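Local coordinates for protein transcriptional regulator, LacI family (Corynebacterium glutamicum, PDB 3H5T) that probably activates, in response to inositol, the gene for inositol phosphate synthase and regulates cell wall biogenesis by binding a palindromic promoter motif, at residues G165-A170 against E339-E344; T275-A280 against D304-A309; T315-P320 against T349-G354. One frame throughout, in Å; residues are numbered along the deposited sequence.

Contact 1 of 3, residues G165-A170 against E339-E344; sequences GMPFIA and EYVEPE
Pro167 meets Val341 through the outer part of its ring, with Pro167 CG 3.6 Å from Val341 CG2 and the two side chains crossing at about a right angle. Val341 CG2 is the branch that sits between its own backbone N and carbonyl carbon, and this turns it to the proline. The next atom of the same ring, Pro167 CB, lies 3.8 Å from the carbonyl oxygen Glu342 O. On its backbone side Pro167 makes a CA-H...O contact, Pro167 CA to Pro343 O at 3.3 Å, so Val341, Glu342 and Pro343 each approach Pro167 in turn. Elsewhere the ring is backed by Val155 of strand 154-157 and by Thr331 of helix 321-336.

Regular pairing begins at Phe168, whose N donates to Pro343 O at 2.8 Å (159° at the hydrogen); this oxygen therefore receives both the amide and the proline CA-H. Phe168 and Glu344 form a parallel bridge, the start of strand 344-352 as it joins strand 168-171 in the large sheet of the N-terminal Rossmann-like subdomain of the LacI core. Phe168 O takes a CA-H...O contact from Glu344 CA at 3.4 Å and is paired with the backbone of Val345 beyond. A water donates firmly to Glu342 O (2.6 Å) and weakly to Phe168 O, tying the loop to the strand just beside the bridge. The Phe168 and Glu344 side chains lie on the same face of the sheet, Phe168 CB 4.5 Å from Glu344 CG. Ile169 and Ala170 then carry the strand on, Ile169 bonding to strand 154-157 and Ala170 to Val345.

Contact 2 of 3, residues T275-A280 against D304-A309; sequences TVDALA and DGTHMA
Asp277 reaches across to the turn at Gly305 and Thr306, and its OD2 accepts two backbone amides there. Thr306 N comes in nearly along the carboxylate C-O axis, with a distance to Asp277 OD2 of 3.1 Å and an angle of 157° at the hydrogen. Gly305 N approaches the same Asp277 OD2 at 2.8 Å from above the carboxylate plane, in a more bent bond (138°). The other oxygen, Asp277 OD1, is satisfied by the hydroxyl of Thr316, so the whole buried carboxylate is held.

Asp304 OD2 is reached through a water, which donates to it at 2.9 Å and accepts from Ala278 N at 3.0 Å, in the first turn of helix 277-289. Val276 CG2 lies against this oxygen, 3.5 Å from Asp304 OD2. The two carboxylates stay 5.1 Å apart, Asp277 OD2 to Asp304 OD2. Thr306 is the N-cap of helix 307-311, its OG1 accepting weakly from Ala309 N, and the nearby helix start would probably favour a negative Asp277.

Two helix N-termini following neighbouring parallel strands, 271-274 and 299-302, are typical of a Rossmann-like subdomain; in LacI-family relatives such strand ends border the effector cleft.

Contact 3 of 3, residues T315-P320 against T349-G354; sequences TTVIQP and TSFHPG
Thr316 and His352 form a hydrogen-bonded antiparallel pair, with His352 N to Thr316 O at 2.8 Å and a longer return bond from Thr316 N to His352 O. Two residues on, Ile318 and Ser350 repeat the pattern, Ile318 N meeting Ser350 O at 2.8 Å and Ser350 N donating back. Beyond the regular pairing Thr315 OG1 donates to Pro353 O at 2.9 Å and is also bonded to the hydroxyl of Thr356. His352 ND1 is bonded to Leu314 O, fixing the rotation of the imidazole.

Val317 and Phe351 make the non-hydrogen-bonded pair between, on the opposite face from Ile318 and His352. The Phe351 ring lies over toward Thr315 and Thr316: CZ touches Thr315 CG2, CD1 lies 3.4 Å from Thr316 O, and Val317 CG2 stands at the ring edge. The other branch, Val317 CG1, rests 3.7 Å from Thr349 OG1. On the other face Ile318 CG1 packs 3.9 Å from His352 CB, and Ile318 CD1 approaches the imidazole obliquely near CD2.

Phe351 also touches Pro179, Ala180 and Ala183 of helix 178-186. Strand 316-318 is the outermost of the seven-stranded sheet, bordered on one side by strand 344-352, while Thr315 bonds through its backbone to Gly302, and Val317 and Gln319 to Asp304, at and just past the end of strand 299-302 of the second sheet.

Overall arrangement
The three contacts lie in the LacI-family sugar-binding region. Contacts 1 and 3 share strand 344-352: contact 1 joins its start to strand 168-171, contact 3 its end to strand 316-318. Their centres are 25 Å apart, and their segments alternate along the chain. Contact 2 comes between the two segments of contact 1 and closes before contact 3 opens. The centres of contacts 2 and 3 are 10 Å apart and the two touch directly, Asp277 OD1 to Thr316 OG1 at 2.7 Å and Asp304 N to Val317 O at 2.8 Å. Contacts 2 and 3 thus link the two sheets, consistent with the hinge region between LacI-type subdomains, whereas contact 1 lies farther out.

Contact 1 of 3, residues G165-A170 against E339-E344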
loop_
_atom_site.group_PDB
_atom_site.type_symbol
_atom_site.label_atom_id
_atom_site.label_comp_id
_atom_site.label_asym_id
_atom_site.label_seq_id
_atom_site.Cartn_x
_atom_site.Cartn_y
_atom_site.Cartn_z
ATOM N N GLY A 165 3.227 10.601 -19.363
ATOM C CA GLY A 165 2.100 9.814 -19.841
ATOM C C GLY A 165 1.564 8.770 -18.876
ATOM O O GLY A 165 0.767 7.920 -19.269
ATOM N N MET A 166 1.983 8.838 -17.615
ATOM C CA MET A 166 1.550 7.870 -16.610
ATOM C C MET A 166 1.007 8.516 -15.324
ATOM O O MET A 166 1.778 8.835 -14.417
ATOM C CB MET A 166 2.726 6.936 -16.250
ATOM C CG MET A 166 3.087 5.867 -17.293
ATOM S SD MET A 166 4.494 4.782 -16.823
ATOM C CE MET A 166 5.152 4.467 -18.367
ATOM N N PRO A 167 -0.324 8.723 -15.234
ATOM C CA PRO A 167 -0.962 9.324 -14.057
ATOM C C PRO A 167 -0.382 8.768 -12.761
ATOM O O PRO A 167 -0.097 7.577 -12.666
ATOM C CB PRO A 167 -2.426 8.972 -14.262
ATOM C CG PRO A 167 -2.574 9.205 -15.722
ATOM C CD PRO A 167 -1.324 8.513 -16.295
ATOM N N PHE A 168 -0.224 9.639 -11.770
ATOM C CA PHE A 168 0.391 9.288 -10.495
ATOM C C PHE A 168 -0.513 9.538 -9.277
ATOM O O PHE A 168 -1.092 10.616 -9.129
ATOM C CB PHE A 168 1.703 10.095 -10.390
ATOM C CG PHE A 168 2.485 9.885 -9.111
ATOM C CD1 PHE A 168 3.166 8.699 -8.872
ATOM C CD2 PHE A 168 2.585 10.907 -8.174
ATOM C CE1 PHE A 168 3.935 8.536 -7.719
ATOM C CE2 PHE A 168 3.351 10.759 -7.020
ATOM C CZ PHE A 168 4.028 9.572 -6.793
ATOM N N ILE A 169 -0.622 8.536 -8.409
ATOM C CA ILE A 169 -1.436 8.629 -7.194
ATOM C C ILE A 169 -0.583 8.277 -5.974
ATOM O O ILE A 169 -0.073 7.164 -5.872
ATOM C CB ILE A 169 -2.614 7.635 -7.215
ATOM C CG1 ILE A 169 -3.447 7.834 -8.478
ATOM C CG2 ILE A 169 -3.470 7.808 -5.955
ATOM C CD1 ILE A 169 -4.636 6.890 -8.565
ATOM N N ALA A 170 -0.435 9.215 -5.046
ATOM C CA ALA A 170 0.354 8.964 -3.848
ATOM C C ALA A 170 0.289 10.106 -2.846
ATOM O O ALA A 170 -0.090 11.234 -3.181
ATOM C CB ALA A 170 1.810 8.709 -4.226
ATOM N N GLU A 339 -11.130 8.443 -21.254
ATOM C CA GLU A 339 -11.676 9.490 -20.401
ATOM C C GLU A 339 -10.539 10.332 -19.830
ATOM O O GLU A 339 -9.369 9.935 -19.879
ATOM C CB GLU A 339 -12.481 8.878 -19.256
ATOM C CG GLU A 339 -13.930 8.589 -19.577
ATOM C CD GLU A 339 -14.796 9.833 -19.496
ATOM O OE1 GLU A 339 -14.732 10.530 -18.455
ATOM O OE2 GLU A 339 -15.543 10.106 -20.467
ATOM N N TYR A 340 -10.888 11.496 -19.292
ATOM C CA TYR A 340 -9.904 12.388 -18.707
ATOM C C TYR A 340 -9.556 11.961 -17.288
ATOM O O TYR A 340 -10.434 11.586 -16.512
ATOM C CB TYR A 340 -10.426 13.826 -18.653
ATOM C CG TYR A 340 -9.497 14.739 -17.882
ATOM C CD1 TYR A 340 -8.406 15.339 -18.508
ATOM C CD2 TYR A 340 -9.646 14.919 -16.499
ATOM C CE1 TYR A 340 -7.485 16.087 -17.786
ATOM C CE2 TYR A 340 -8.720 15.670 -15.764
ATOM C CZ TYR A 340 -7.646 16.247 -16.417
ATOM O OH TYR A 340 -6.724 16.987 -15.717
ATOM N N VAL A 341 -8.274 12.033 -16.959
ATOM C CA VAL A 341 -7.793 11.697 -15.628
ATOM C C VAL A 341 -6.777 12.769 -15.230
ATOM O O VAL A 341 -6.124 13.370 -16.081
ATOM C CB VAL A 341 -7.095 10.287 -15.573
ATOM C CG1 VAL A 341 -8.085 9.193 -15.932
ATOM C CG2 VAL A 341 -5.888 10.247 -16.512
ATOM N N GLU A 342 -6.653 13.023 -13.939
ATOM C CA GLU A 342 -5.702 14.015 -13.479
ATOM C C GLU A 342 -4.306 13.394 -13.551
ATOM O O GLU A 342 -4.112 12.231 -13.207
ATOM C CB GLU A 342 -6.070 14.453 -12.058
ATOM C CG GLU A 342 -7.391 15.234 -12.015
ATOM C CD GLU A 342 -7.809 15.672 -10.619
ATOM O OE1 GLU A 342 -8.683 15.006 -10.021
ATOM O OE2 GLU A 342 -7.258 16.681 -10.120
ATOM N N PRO A 343 -3.314 14.156 -14.036
ATOM C CA PRO A 343 -1.965 13.586 -14.121
ATOM C C PRO A 343 -1.377 13.244 -12.756
ATOM O O PRO A 343 -0.653 12.264 -12.619
ATOM C CB PRO A 343 -1.168 14.672 -14.845
ATOM C CG PRO A 343 -2.222 15.396 -15.655
ATOM C CD PRO A 343 -3.371 15.478 -14.681
ATOM N N GLU A 344 -1.683 14.051 -11.748
ATOM C CA GLU A 344 -1.169 13.799 -10.405
ATOM C C GLU A 344 -2.224 14.055 -9.334
ATOM O O GLU A 344 -2.962 15.041 -9.390
ATOM C CB GLU A 344 0.070 14.668 -10.127
ATOM C CG GLU A 344 1.203 14.474 -11.135
ATOM C CD GLU A 344 2.437 15.304 -10.819
ATOM O OE1 GLU A 344 2.281 16.478 -10.429
ATOM O OE2 GLU A 344 3.565 14.786 -10.980
HETATM O O HOH W 1 -3.607 10.607 -11.291
#

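Contact 2 of 3, residues T275-A280 against D304-A309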
loop_
_atom_site.group_PDB
_atom_site.type_symbol
_atom_site.label_atom_id
_atom_site.label_comp_id
_atom_site.label_asym_id
_atom_site.label_seq_id
_atom_site.Cartn_x
_atom_site.Cartn_y
_atom_site.Cartn_z
ATOM N N THR A 275 9.834 3.219 8.452
ATOM C CA THR A 275 9.295 3.732 7.209
ATOM C C THR A 275 7.997 3.009 6.835
ATOM O O THR A 275 7.206 3.503 6.015
ATOM C CB THR A 275 10.330 3.549 6.090
ATOM O OG1 THR A 275 11.367 4.528 6.244
ATOM C CG2 THR A 275 9.692 3.691 4.733
ATOM N N VAL A 276 7.776 1.849 7.447
ATOM C CA VAL A 276 6.586 1.056 7.161
ATOM C C VAL A 276 6.160 0.239 8.395
ATOM O O VAL A 276 7.015 -0.284 9.106
ATOM C CB VAL A 276 6.874 0.129 5.940
ATOM C CG1 VAL A 276 6.766 -1.339 6.326
ATOM C CG2 VAL A 276 5.939 0.474 4.814
ATOM N N ASP A 277 4.851 0.140 8.652
ATOM C CA ASP A 277 4.343 -0.604 9.816
ATOM C C ASP A 277 4.985 -1.977 9.995
ATOM O O ASP A 277 5.277 -2.388 11.121
ATOM C CB ASP A 277 2.824 -0.811 9.736
ATOM C CG ASP A 277 2.031 0.432 10.090
ATOM O OD1 ASP A 277 2.628 1.435 10.541
ATOM O OD2 ASP A 277 0.792 0.394 9.919
ATOM N N ALA A 278 5.184 -2.690 8.890
ATOM C CA ALA A 278 5.779 -4.021 8.938
ATOM C C ALA A 278 7.057 -4.006 9.756
ATOM O O ALA A 278 7.281 -4.888 10.587
ATOM C CB ALA A 278 6.073 -4.520 7.533
ATOM N N LEU A 279 7.892 -2.999 9.511
ATOM C CA LEU A 279 9.159 -2.859 10.219
ATOM C C LEU A 279 8.940 -2.646 11.712
ATOM O O LEU A 279 9.700 -3.158 12.539
ATOM C CB LEU A 279 9.968 -1.693 9.646
ATOM C CG LEU A 279 10.650 -1.899 8.295
ATOM C CD1 LEU A 279 11.236 -0.580 7.843
ATOM C CD2 LEU A 279 11.745 -2.950 8.403
ATOM N N ALA A 280 7.910 -1.879 12.053
ATOM C CA ALA A 280 7.602 -1.628 13.454
ATOM C C ALA A 280 7.247 -2.952 14.133
ATOM O O ALA A 280 7.628 -3.182 15.269
ATOM C CB ALA A 280 6.436 -0.634 13.580
ATOM N N ASP A 304 1.598 3.596 7.610
ATOM C CA ASP A 304 0.629 2.827 6.818
ATOM C C ASP A 304 -0.741 2.804 7.476
ATOM O O ASP A 304 -1.740 3.196 6.869
ATOM C CB ASP A 304 1.079 1.381 6.585
ATOM C CG ASP A 304 1.832 1.213 5.282
ATOM O OD1 ASP A 304 1.831 2.171 4.483
ATOM O OD2 ASP A 304 2.414 0.130 5.055
ATOM N N GLY A 305 -0.782 2.331 8.719
ATOM C CA GLY A 305 -2.039 2.253 9.438
ATOM C C GLY A 305 -2.812 0.980 9.139
ATOM O O GLY A 305 -4.040 1.003 9.060
ATOM N N THR A 306 -2.103 -0.135 8.973
ATOM C CA THR A 306 -2.757 -1.407 8.688
ATOM C C THR A 306 -3.632 -1.792 9.871
ATOM O O THR A 306 -3.449 -1.291 10.980
ATOM C CB THR A 306 -1.726 -2.553 8.419
ATOM O OG1 THR A 306 -0.959 -2.820 9.604
ATOM C CG2 THR A 306 -0.776 -2.165 7.284
ATOM N N HIS A 307 -4.582 -2.686 9.622
ATOM C CA HIS A 307 -5.509 -3.165 10.641
ATOM C C HIS A 307 -4.783 -3.643 11.900
ATOM O O HIS A 307 -5.215 -3.363 13.019
ATOM C CB HIS A 307 -6.366 -4.289 10.047
ATOM C CG HIS A 307 -7.403 -4.823 10.980
ATOM N ND1 HIS A 307 -7.104 -5.692 12.010
ATOM C CD2 HIS A 307 -8.737 -4.603 11.052
ATOM C CE1 HIS A 307 -8.208 -5.981 12.674
ATOM N NE2 HIS A 307 -9.214 -5.334 12.112
ATOM N N MET A 308 -3.679 -4.360 11.720
ATOM C CA MET A 308 -2.899 -4.851 12.853
ATOM C C MET A 308 -2.248 -3.687 13.603
ATOM O O MET A 308 -2.159 -3.707 14.830
ATOM C CB MET A 308 -1.807 -5.817 12.376
ATOM C CG MET A 308 -2.060 -7.288 12.673
ATOM S SD MET A 308 -0.784 -8.371 11.954
ATOM C CE MET A 308 0.597 -8.116 13.121
ATOM N N ALA A 309 -1.783 -2.675 12.877
ATOM C CA ALA A 309 -1.150 -1.533 13.530
ATOM C C ALA A 309 -2.141 -0.876 14.483
ATOM O O ALA A 309 -1.822 -0.611 15.636
ATOM C CB ALA A 309 -0.669 -0.521 12.492
HETATM O O HOH W 2 3.547 -2.157 6.429
#

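Contact 3 of 3, residues T315-P320 against T349-G354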
loop_
_atom_site.group_PDB
_atom_site.type_symbol
_atom_site.label_atom_id
_atom_site.label_comp_id
_atom_site.label_asym_id
_atom_site.label_seq_id
_atom_site.Cartn_x
_atom_site.Cartn_y
_atom_site.Cartn_z
ATOM N N THR A 315 1.770 3.862 17.283
ATOM C CA THR A 315 1.856 5.257 16.866
ATOM C C THR A 315 2.269 5.134 15.403
ATOM O O THR A 315 3.259 4.465 15.100
ATOM C CB THR A 315 2.939 6.006 17.638
ATOM O OG1 THR A 315 2.647 5.957 19.037
ATOM C CG2 THR A 315 3.001 7.449 17.186
ATOM N N THR A 316 1.524 5.759 14.497
ATOM C CA THR A 316 1.840 5.621 13.083
ATOM C C THR A 316 1.115 6.643 12.185
ATOM O O THR A 316 0.285 7.417 12.655
ATOM C CB THR A 316 1.480 4.171 12.626
ATOM O OG1 THR A 316 1.903 3.959 11.275
ATOM C CG2 THR A 316 -0.037 3.931 12.743
ATOM N N VAL A 317 1.448 6.637 10.896
ATOM C CA VAL A 317 0.836 7.537 9.915
ATOM C C VAL A 317 -0.226 6.751 9.144
ATOM O O VAL A 317 0.088 5.762 8.476
ATOM C CB VAL A 317 1.889 8.071 8.899
ATOM C CG1 VAL A 317 1.222 8.945 7.856
ATOM C CG2 VAL A 317 2.970 8.855 9.631
ATOM N N ILE A 318 -1.483 7.165 9.234
ATOM C CA ILE A 318 -2.515 6.436 8.512
ATOM C C ILE A 318 -2.594 6.864 7.059
ATOM O O ILE A 318 -2.720 8.045 6.742
ATOM C CB ILE A 318 -3.904 6.592 9.163
ATOM C CG1 ILE A 318 -3.844 6.082 10.609
ATOM C CG2 ILE A 318 -4.954 5.806 8.347
ATOM C CD1 ILE A 318 -5.183 5.986 11.280
ATOM N N GLN A 319 -2.510 5.875 6.184
ATOM C CA GLN A 319 -2.562 6.086 4.749
ATOM C C GLN A 319 -3.755 5.307 4.189
ATOM O O GLN A 319 -3.914 4.108 4.436
ATOM C CB GLN A 319 -1.247 5.608 4.133
ATOM C CG GLN A 319 -1.244 5.520 2.633
ATOM C CD GLN A 319 0.109 5.097 2.094
ATOM O OE1 GLN A 319 0.786 4.242 2.676
ATOM N NE2 GLN A 319 0.505 5.685 0.970
ATOM N N PRO A 320 -4.626 5.988 3.435
ATOM C CA PRO A 320 -5.803 5.329 2.859
ATOM C C PRO A 320 -5.435 4.433 1.675
ATOM O O PRO A 320 -5.665 4.799 0.521
ATOM C CB PRO A 320 -6.676 6.509 2.456
ATOM C CG PRO A 320 -5.652 7.508 1.994
ATOM C CD PRO A 320 -4.571 7.411 3.053
ATOM N N THR A 349 -2.963 11.901 4.340
ATOM C CA THR A 349 -2.709 10.941 5.403
ATOM C C THR A 349 -3.109 11.635 6.698
ATOM O O THR A 349 -3.371 12.833 6.708
ATOM C CB THR A 349 -1.214 10.573 5.501
ATOM O OG1 THR A 349 -0.472 11.703 5.984
ATOM C CG2 THR A 349 -0.672 10.154 4.135
ATOM N N SER A 350 -3.162 10.889 7.791
ATOM C CA SER A 350 -3.502 11.469 9.082
ATOM C C SER A 350 -2.698 10.741 10.144
ATOM O O SER A 350 -2.616 9.516 10.135
ATOM C CB SER A 350 -4.999 11.329 9.362
ATOM O OG SER A 350 -5.385 9.968 9.374
ATOM N N PHE A 351 -2.101 11.497 11.052
ATOM C CA PHE A 351 -1.299 10.908 12.104
ATOM C C PHE A 351 -2.178 10.198 13.126
ATOM O O PHE A 351 -3.296 10.623 13.400
ATOM C CB PHE A 351 -0.465 11.995 12.789
ATOM C CG PHE A 351 0.543 11.457 13.767
ATOM C CD1 PHE A 351 1.464 10.487 13.373
ATOM C CD2 PHE A 351 0.567 11.913 15.083
ATOM C CE1 PHE A 351 2.392 9.973 14.279
ATOM C CE2 PHE A 351 1.493 11.403 15.999
ATOM C CZ PHE A 351 2.408 10.430 15.594
ATOM N N HIS A 352 -1.661 9.112 13.687
ATOM C CA HIS A 352 -2.378 8.330 14.690
ATOM C C HIS A 352 -1.521 8.320 15.959
ATOM O O HIS A 352 -0.634 7.478 16.110
ATOM C CB HIS A 352 -2.586 6.906 14.170
ATOM C CG HIS A 352 -3.413 6.044 15.066
ATOM N ND1 HIS A 352 -2.886 4.988 15.778
ATOM C CD2 HIS A 352 -4.737 6.065 15.350
ATOM C CE1 HIS A 352 -3.849 4.396 16.463
ATOM N NE2 HIS A 352 -4.981 5.031 16.219
ATOM N N PRO A 353 -1.773 9.265 16.886
ATOM C CA PRO A 353 -1.025 9.378 18.144
ATOM C C PRO A 353 -0.639 8.040 18.754
ATOM O O PRO A 353 0.480 7.873 19.224
ATOM C CB PRO A 353 -1.968 10.187 19.021
ATOM C CG PRO A 353 -2.567 11.131 18.035
ATOM C CD PRO A 353 -2.897 10.221 16.868
ATOM N N GLY A 354 -1.572 7.094 18.743
ATOM C CA GLY A 354 -1.296 5.765 19.264
ATOM C C GLY A 354 -0.834 5.669 20.707
ATOM O O GLY A 354 -1.049 6.583 21.503
#